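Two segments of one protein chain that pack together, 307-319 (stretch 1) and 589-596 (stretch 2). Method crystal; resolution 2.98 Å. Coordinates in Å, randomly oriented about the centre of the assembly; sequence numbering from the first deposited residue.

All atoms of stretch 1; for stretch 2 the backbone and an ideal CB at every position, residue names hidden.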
# COMPACT_ATOMS: atom_id res chain seq x y z
N SER A 307 5.08 6.08 -12.03
CA SER A 307 4.52 5.57 -13.28
C SER A 307 3.96 6.69 -14.14
O SER A 307 3.90 6.56 -15.37
CB SER A 307 3.44 4.53 -12.98
OG SER A 307 2.88 4.02 -14.17
N SER A 308 3.53 7.79 -13.52
CA SER A 308 3.00 8.92 -14.28
C SER A 308 4.08 9.56 -15.13
O SER A 308 3.83 9.97 -16.27
CB SER A 308 2.38 9.94 -13.34
OG SER A 308 1.94 11.09 -14.04
N ASP A 309 5.30 9.68 -14.59
CA ASP A 309 6.40 10.27 -15.35
C ASP A 309 6.74 9.44 -16.59
O ASP A 309 7.15 10.00 -17.61
CB ASP A 309 7.63 10.43 -14.47
CG ASP A 309 7.40 11.39 -13.32
OD1 ASP A 309 6.27 11.89 -13.18
OD2 ASP A 309 8.36 11.64 -12.55
N VAL A 310 6.58 8.12 -16.51
CA VAL A 310 6.87 7.27 -17.67
C VAL A 310 5.94 7.62 -18.82
O VAL A 310 6.38 7.76 -19.97
CB VAL A 310 6.76 5.78 -17.29
CG1 VAL A 310 7.13 4.91 -18.48
CG2 VAL A 310 7.64 5.46 -16.10
N ALA A 311 4.64 7.75 -18.53
CA ALA A 311 3.68 8.07 -19.58
C ALA A 311 3.97 9.44 -20.18
O ALA A 311 3.85 9.64 -21.40
CB ALA A 311 2.26 8.01 -19.03
N GLU A 312 4.35 10.41 -19.34
CA GLU A 312 4.65 11.75 -19.85
C GLU A 312 5.91 11.74 -20.70
O GLU A 312 5.98 12.44 -21.72
CB GLU A 312 4.78 12.73 -18.69
CG GLU A 312 4.24 14.12 -19.00
CD GLU A 312 2.74 14.13 -19.22
OE1 GLU A 312 2.02 13.47 -18.44
OE2 GLU A 312 2.28 14.79 -20.18
N LYS A 313 6.92 10.97 -20.29
CA LYS A 313 8.14 10.86 -21.10
C LYS A 313 7.84 10.28 -22.47
O LYS A 313 8.41 10.73 -23.48
CB LYS A 313 9.18 10.01 -20.37
CG LYS A 313 9.82 10.67 -19.16
CD LYS A 313 10.81 11.75 -19.57
CE LYS A 313 11.50 12.35 -18.36
NZ LYS A 313 12.45 13.43 -18.74
N ILE A 314 6.96 9.29 -22.54
CA ILE A 314 6.57 8.72 -23.83
C ILE A 314 5.76 9.72 -24.64
O ILE A 314 5.89 9.81 -25.86
CB ILE A 314 5.81 7.40 -23.62
CG1 ILE A 314 6.68 6.39 -22.86
CG2 ILE A 314 5.37 6.81 -24.96
CD1 ILE A 314 5.99 5.07 -22.60
N SER A 315 4.90 10.50 -23.96
CA SER A 315 4.13 11.52 -24.66
C SER A 315 5.02 12.63 -25.20
O SER A 315 4.72 13.20 -26.26
CB SER A 315 3.06 12.09 -23.73
OG SER A 315 2.13 11.10 -23.35
N ASP A 316 6.10 12.96 -24.49
CA ASP A 316 7.04 13.95 -25.00
C ASP A 316 7.78 13.43 -26.22
O ASP A 316 8.02 14.18 -27.18
CB ASP A 316 8.03 14.35 -23.90
CG ASP A 316 7.34 14.98 -22.71
OD1 ASP A 316 6.10 15.14 -22.74
OD2 ASP A 316 8.05 15.32 -21.73
N TYR A 317 8.16 12.15 -26.21
CA TYR A 317 8.85 11.57 -27.35
C TYR A 317 7.94 11.46 -28.57
O TYR A 317 8.38 11.66 -29.70
CB TYR A 317 9.43 10.21 -26.98
CG TYR A 317 10.49 9.71 -27.94
CD1 TYR A 317 11.67 10.42 -28.13
CD2 TYR A 317 10.31 8.53 -28.65
CE1 TYR A 317 12.64 9.97 -29.00
CE2 TYR A 317 11.28 8.08 -29.53
CZ TYR A 317 12.44 8.80 -29.70
OH TYR A 317 13.40 8.35 -30.57
N ARG A 318 6.67 11.12 -28.35
CA ARG A 318 5.70 11.09 -29.44
C ARG A 318 5.60 12.46 -30.12
O ARG A 318 5.62 12.55 -31.35
CB ARG A 318 4.33 10.64 -28.93
CG ARG A 318 3.33 10.38 -30.04
CD ARG A 318 1.90 10.28 -29.50
NE ARG A 318 1.39 11.58 -29.06
CZ ARG A 318 1.27 11.94 -27.79
NH1 ARG A 318 1.61 11.11 -26.82
NH2 ARG A 318 0.79 13.14 -27.49
N ASP A 319 5.48 13.52 -29.32
CA ASP A 319 5.41 14.87 -29.87
C ASP A 319 6.72 15.30 -30.53
O ASP A 319 6.70 16.17 -31.40
CB ASP A 319 5.02 15.87 -28.79
CG ASP A 319 3.55 15.83 -28.45
OD1 ASP A 319 2.73 15.67 -29.38
OD2 ASP A 319 3.20 15.96 -27.25
N UNK A 589 -6.95 11.56 -13.99
CA UNK A 589 -7.14 12.17 -15.31
C UNK A 589 -5.97 13.12 -15.59
O UNK A 589 -6.10 14.35 -15.56
CB UNK A 589 -8.48 12.91 -15.39
N UNK A 590 -4.82 12.52 -15.85
CA UNK A 590 -3.61 13.28 -16.13
C UNK A 590 -3.47 13.53 -17.63
O UNK A 590 -4.30 13.11 -18.44
CB UNK A 590 -2.38 12.54 -15.59
N UNK A 591 -2.40 14.22 -18.00
CA UNK A 591 -2.26 14.70 -19.37
C UNK A 591 -2.22 13.60 -20.40
O UNK A 591 -2.86 13.70 -21.46
CB UNK A 591 -0.99 15.55 -19.49
N UNK A 592 -1.48 12.53 -20.12
CA UNK A 592 -1.20 11.51 -21.13
C UNK A 592 -2.44 10.78 -21.63
O UNK A 592 -2.34 10.02 -22.59
CB UNK A 592 -0.21 10.49 -20.56
N UNK A 593 -3.60 10.98 -21.00
CA UNK A 593 -4.82 10.31 -21.43
C UNK A 593 -5.66 11.14 -22.39
O UNK A 593 -6.51 10.57 -23.09
CB UNK A 593 -5.66 9.94 -20.21
N UNK A 594 -5.46 12.45 -22.45
CA UNK A 594 -6.28 13.34 -23.26
C UNK A 594 -5.72 13.60 -24.65
O UNK A 594 -6.36 14.32 -25.43
CB UNK A 594 -6.46 14.67 -22.53
N UNK A 595 -4.54 13.06 -24.97
CA UNK A 595 -3.94 13.32 -26.28
C UNK A 595 -4.85 12.83 -27.40
O UNK A 595 -5.28 11.67 -27.42
CB UNK A 595 -2.57 12.65 -26.38
N UNK A 596 -5.13 13.72 -28.35
CA UNK A 596 -6.09 13.45 -29.42
C UNK A 596 -5.44 12.91 -30.69
O UNK A 596 -6.02 12.06 -31.37
CB UNK A 596 -6.86 14.73 -29.75

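Stretch 1 is a helix, and the side that it turns to the second segment carries Ser-308, Ala-311, Glu-312, Ser-315 and Arg-318. Ala-311 and Ser-315 are small, Glu-312 brings a negative charge beside them, and Arg-318 a positive one at the later end.

Position 589 lies too far from the helix to be chosen by it: no atom of stretch 1 comes within 5.5 Å of the ideal CB, so almost any residue would do here. The deposited residue is Leu-589, which makes no contact.

At position 590 the backbone is extended and CA-to-CB points toward the helix. The ideal CB stands 4.8 Å from Ser-308 OG, which leaves room for a side chain of some length. A hydroxyl can donate or accept a hydrogen bond, so Glu, Gln, Asn or Lys could all answer it; the carboxylate of Glu-312, with OE1 5.3 Å from the ideal CB, would favour Lys on charge alone. The residue is Glu-590. Its carboxylate straddles the hydroxyl, with Ser-308 OG 2.8 Å from Glu-590 OE2 and 3.0 Å from Glu-590 OE1. Both are weak hydrogen bonds competing for one serine proton.

Position 591 has helical angles, phi -62° and psi -43°, which any residue can adopt. The ideal CB would sit 3.4 Å from Glu-312 OE2. Gly, Ala or Ser would suit, and Lys or Arg could answer the carboxylate; the distance rules out none of them. It is Gly-591, which puts no side chain of its own beside the carboxylate.

Position 592 is the centre of the contact. Its CA atom lies 6.0 Å from Glu-312 CA, and its ideal CB lies 3.8 Å from Ala-311 CB and 3.7 Å from Ser-315 OG. The short alanine leaves a shallow floor on which a broad, flat or branched apolar group could lie, so Phe, Tyr, Leu or Met are plausible. Phe-592, with chi1 at 38° (p), lays one ring face over the methyl: Ala-311 CB is 3.6 Å from the ring centroid, only 20° off the normal, a CH-pi contact. The ring edge meets oxygens, with Glu-312 OE1 3.2 Å from Phe-592 CD2 and Ser-308 OG 3.3 Å from Phe-592 CE2.

Positions 593 and 594 have no atom of the helix within 5.5 Å of their ideal CBs, and at 593 CA-to-CB points away. Stretch 1 sets no rule for either; both are leucines, Leu-593 and Leu-594.

At position 595 CA-to-CB again points toward the helix, with the ideal CB 3.6 Å from Arg-318 NH2. A guanidinium invites Asp or Glu, though Asn or Ser could also fit. Asp-595 places OD2 over one guanidinium face, 3.4 Å from Arg-318 NH1. This salt bridge rests on charge alone, since no N-H points at the oxygen.

At position 596 CA-to-CB points away, so stretch 1 would allow polar or apolar residues alike. The residue is Cys-596, which makes no contact with the helix.

Stretch 2 589-596: LEGFLLDC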
# COMPACT_ATOMS: atom_id res chain seq x y z
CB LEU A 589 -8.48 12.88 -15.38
CG LEU A 589 -8.89 13.39 -16.76
CD1 LEU A 589 -9.12 12.22 -17.72
CD2 LEU A 589 -10.13 14.27 -16.68
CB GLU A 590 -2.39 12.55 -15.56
CG GLU A 590 -2.24 12.71 -14.05
CD GLU A 590 -1.04 11.98 -13.49
OE1 GLU A 590 -0.99 10.74 -13.61
OE2 GLU A 590 -0.14 12.65 -12.95
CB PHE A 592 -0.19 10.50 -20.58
CG PHE A 592 -0.38 10.16 -19.13
CD1 PHE A 592 -1.30 9.20 -18.75
CD2 PHE A 592 0.36 10.79 -18.15
CE1 PHE A 592 -1.47 8.88 -17.42
CE2 PHE A 592 0.19 10.48 -16.82
CZ PHE A 592 -0.73 9.52 -16.45
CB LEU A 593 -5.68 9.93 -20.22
CG LEU A 593 -5.02 9.04 -19.16
CD1 LEU A 593 -4.85 9.81 -17.87
CD2 LEU A 593 -5.83 7.78 -18.94
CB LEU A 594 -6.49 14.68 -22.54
CG LEU A 594 -7.46 14.75 -21.35
CD1 LEU A 594 -8.80 14.11 -21.69
CD2 LEU A 594 -6.87 14.14 -20.09
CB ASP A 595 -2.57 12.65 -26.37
CG ASP A 595 -2.61 11.19 -25.96
OD1 ASP A 595 -3.52 10.80 -25.20
OD2 ASP A 595 -1.72 10.42 -26.40
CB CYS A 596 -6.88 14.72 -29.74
SG CYS A 596 -8.05 14.57 -31.12
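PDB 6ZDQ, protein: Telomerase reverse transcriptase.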